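Protein CLPV1 (Pseudomonas aeruginosa, PDB 4UQW) is a Clp-family ATPase of the type VI secretion system that probably disassembles the contracted TssB-TssC sheath. Local coordinates at residues L11-L15 and V98-W102. Residue numbers count along the deposited sequence, not the author numbering.
Sequences LFGKL and VERGW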
ATOM      1  N   LEU A  11     -11.804  -9.181  -3.876  1.00 13.09           N
ATOM      2  CA  LEU A  11     -10.774  -8.190  -4.187  1.00 15.40           C
ATOM      3  C   LEU A  11      -9.548  -8.376  -3.274  1.00 14.53           C
ATOM      4  O   LEU A  11      -8.408  -8.578  -3.724  1.00 14.70           O
ATOM      5  CB  LEU A  11     -11.383  -6.782  -4.029  1.00 15.30           C
ATOM      6  CG  LEU A  11     -10.433  -5.613  -4.187  1.00 13.82           C
ATOM      7  CD1 LEU A  11      -9.865  -5.545  -5.598  1.00 16.23           C
ATOM      8  CD2 LEU A  11     -11.215  -4.317  -3.771  1.00 18.49           C
ATOM      9  N   PHE A  12      -9.792  -8.304  -1.946  1.00 14.37           N
ATOM     10  CA  PHE A  12      -8.682  -8.452  -1.005  1.00 13.11           C
ATOM     11  C   PHE A  12      -8.127  -9.859  -0.983  1.00 13.74           C
ATOM     12  O   PHE A  12      -6.972 -10.050  -0.636  1.00 14.92           O
ATOM     13  CB  PHE A  12      -9.155  -8.044   0.420  1.00 13.64           C
ATOM     14  CG  PHE A  12      -9.300  -6.546   0.554  1.00 15.57           C
ATOM     15  CD1 PHE A  12     -10.414  -5.878   0.044  1.00 17.33           C
ATOM     16  CD2 PHE A  12      -8.249  -5.766   1.118  1.00 15.67           C
ATOM     17  CE1 PHE A  12     -10.536  -4.450   0.116  1.00 17.25           C
ATOM     18  CE2 PHE A  12      -8.336  -4.346   1.169  1.00 16.88           C
ATOM     19  CZ  PHE A  12      -9.475  -3.688   0.657  1.00 16.55           C
ATOM     20  N   GLY A  13      -8.947 -10.832  -1.395  1.00 13.71           N
ATOM     21  CA  GLY A  13      -8.515 -12.215  -1.512  1.00 15.04           C
ATOM     22  C   GLY A  13      -7.364 -12.367  -2.510  1.00 16.83           C
ATOM     23  O   GLY A  13      -6.626 -13.372  -2.421  1.00 18.86           O
ATOM     24  N   LYS A  14      -7.153 -11.384  -3.403  1.00 13.23           N
ATOM     25  CA  LYS A  14      -6.009 -11.492  -4.296  1.00 13.93           C
ATOM     26  C   LYS A  14      -4.670 -11.102  -3.649  1.00 14.08           C
ATOM     27  O   LYS A  14      -3.610 -11.370  -4.213  1.00 15.52           O
ATOM     28  CB  LYS A  14      -6.197 -10.589  -5.520  1.00 14.15           C
ATOM     29  CG  LYS A  14      -7.396 -10.995  -6.385  1.00 13.51           C
ATOM     30  CD  LYS A  14      -7.203 -12.456  -6.884  1.00 16.80           C
ATOM     31  CE  LYS A  14      -8.291 -12.735  -7.958  1.00 14.60           C
ATOM     32  NZ  LYS A  14      -8.259 -14.174  -8.477  1.00 17.76           N
ATOM     33  N   LEU A  15      -4.698 -10.481  -2.468  1.00 13.91           N
ATOM     34  CA  LEU A  15      -3.470 -10.073  -1.795  1.00 14.45           C
ATOM     35  C   LEU A  15      -2.638 -11.274  -1.364  1.00 15.29           C
ATOM     36  O   LEU A  15      -3.209 -12.315  -0.954  1.00 17.50           O
ATOM     37  CB  LEU A  15      -3.784  -9.228  -0.558  1.00 13.74           C
ATOM     38  CG  LEU A  15      -4.426  -7.865  -0.850  1.00 12.62           C
ATOM     39  CD1 LEU A  15      -4.787  -7.215   0.435  1.00 14.72           C
ATOM     40  CD2 LEU A  15      -3.497  -6.904  -1.615  1.00 15.08           C
ATOM     41  N   VAL A  98      -5.908  -1.928  -4.213  1.00 13.57           N
ATOM     42  CA  VAL A  98      -5.872  -3.374  -4.432  1.00 12.51           C
ATOM     43  C   VAL A  98      -6.331  -3.661  -5.859  1.00 12.83           C
ATOM     44  O   VAL A  98      -5.697  -4.504  -6.526  1.00 14.97           O
ATOM     45  CB  VAL A  98      -6.770  -4.116  -3.420  1.00 12.11           C
ATOM     46  CG1 VAL A  98      -6.724  -5.651  -3.698  1.00 13.63           C
ATOM     47  CG2 VAL A  98      -6.258  -3.875  -1.982  1.00 14.59           C
ATOM     48  N   GLU A  99      -7.400  -3.001  -6.338  1.00 12.54           N
ATOM     49  CA  GLU A  99      -7.827  -3.256  -7.741  1.00 12.87           C
ATOM     50  C   GLU A  99      -6.679  -2.961  -8.729  1.00 15.10           C
ATOM     51  O   GLU A  99      -6.438  -3.766  -9.651  1.00 14.77           O
ATOM     52  CB  GLU A  99      -9.077  -2.421  -8.069  1.00 15.35           C
ATOM     53  CG  GLU A  99      -9.552  -2.723  -9.475  1.00 16.16           C
ATOM     54  CD  GLU A  99     -10.776  -1.932  -9.879  1.00 26.87           C
ATOM     55  OE1 GLU A  99     -11.796  -1.968  -9.160  1.00 32.11           O
ATOM     56  OE2 GLU A  99     -10.657  -1.302 -10.902  1.00 32.18           O
ATOM     57  N   ARG A 100      -6.042  -1.799  -8.601  1.00 13.98           N
ATOM     58  CA  ARG A 100      -4.969  -1.486  -9.538  1.00 13.73           C
ATOM     59  C   ARG A 100      -3.788  -2.418  -9.378  1.00 13.38           C
ATOM     60  O   ARG A 100      -3.149  -2.778 -10.388  1.00 15.04           O
ATOM     61  CB  ARG A 100      -4.501  -0.037  -9.351  1.00 15.11           C
ATOM     62  CG  ARG A 100      -5.652   0.975  -9.415  1.00 14.70           C
ATOM     63  CD  ARG A 100      -6.544   0.837 -10.676  1.00 19.33           C
ATOM     64  NE  ARG A 100      -5.831   0.915 -11.918  1.00 23.48           N
ATOM     65  CZ  ARG A 100      -6.353   0.351 -13.028  1.00 25.97           C
ATOM     66  NH1 ARG A 100      -7.560  -0.219 -12.957  1.00 29.95           N
ATOM     67  NH2 ARG A 100      -5.709   0.391 -14.165  1.00 28.59           N
ATOM     68  N   GLY A 101      -3.472  -2.862  -8.146  1.00 13.05           N
ATOM     69  CA  GLY A 101      -2.402  -3.847  -7.988  1.00 13.61           C
ATOM     70  C   GLY A 101      -2.749  -5.166  -8.650  1.00 13.85           C
ATOM     71  O   GLY A 101      -1.840  -5.820  -9.177  1.00 14.18           O
ATOM     72  N   TRP A 102      -4.020  -5.563  -8.562  1.00 14.27           N
ATOM     73  CA  TRP A 102      -4.469  -6.773  -9.281  1.00 13.79           C
ATOM     74  C   TRP A 102      -4.341  -6.589 -10.791  1.00 13.26           C
ATOM     75  O   TRP A 102      -3.887  -7.539 -11.484  1.00 14.51           O
ATOM     76  CB  TRP A 102      -5.915  -7.098  -8.909  1.00 13.83           C
ATOM     77  CG  TRP A 102      -6.528  -8.217  -9.752  1.00 13.24           C
ATOM     78  CD1 TRP A 102      -7.625  -8.096 -10.560  1.00 14.70           C
ATOM     79  CD2 TRP A 102      -6.077  -9.586  -9.888  1.00 14.01           C
ATOM     80  NE1 TRP A 102      -7.916  -9.307 -11.188  1.00 15.11           N
ATOM     81  CE2 TRP A 102      -6.969 -10.217 -10.790  1.00 13.69           C
ATOM     82  CE3 TRP A 102      -5.017 -10.318  -9.339  1.00 14.17           C
ATOM     83  CZ2 TRP A 102      -6.863 -11.559 -11.157  1.00 16.02           C
ATOM     84  CZ3 TRP A 102      -4.889 -11.674  -9.722  1.00 16.04           C
ATOM     85  CH2 TRP A 102      -5.816 -12.258 -10.592  1.00 16.73           C
TER
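An apolar side-chain contact joins the C-terminal part of the short helix 8-12, and the turn there, to one side of the long helix 92-108. Val98 is its centre: it points toward the turn and gives up the largest area of any residue here. Its CG1 lies 3.7 Å from CD1 of Leu11 and 4.0 Å from CD2 of Leu15, while CG2 sits over one face of the Phe12 ring, 4.2 Å from its centroid, in a CH-pi contact. The type I turn from Phe12 to Leu15, with Leu15 N hydrogen-bonded to Phe12 O (3.0 Å), brings Leu15 round to the same valine as Leu11 and Phe12. One helical turn beyond Val98, Trp102 meets Lys14: CE of the lysine rests 3.7 Å above the centroid of the indole six-membered ring, an aliphatic CH-pi contact at the more exposed margin. Deeper in, Trp43 of helix 40-49 covers Val98 and Leu15, and Tyr20 and Ile23 of helix 17-33 pack on Phe12. Phe12 also lines the pocket holding benzamidine, probably from the crystallisation liquor, with Arg8, Tyr20 and Leu90. The contact thus packs the N-terminal helix and its turn on helix 92-108 within the mainly helical N domain of a Clp-type ATPase.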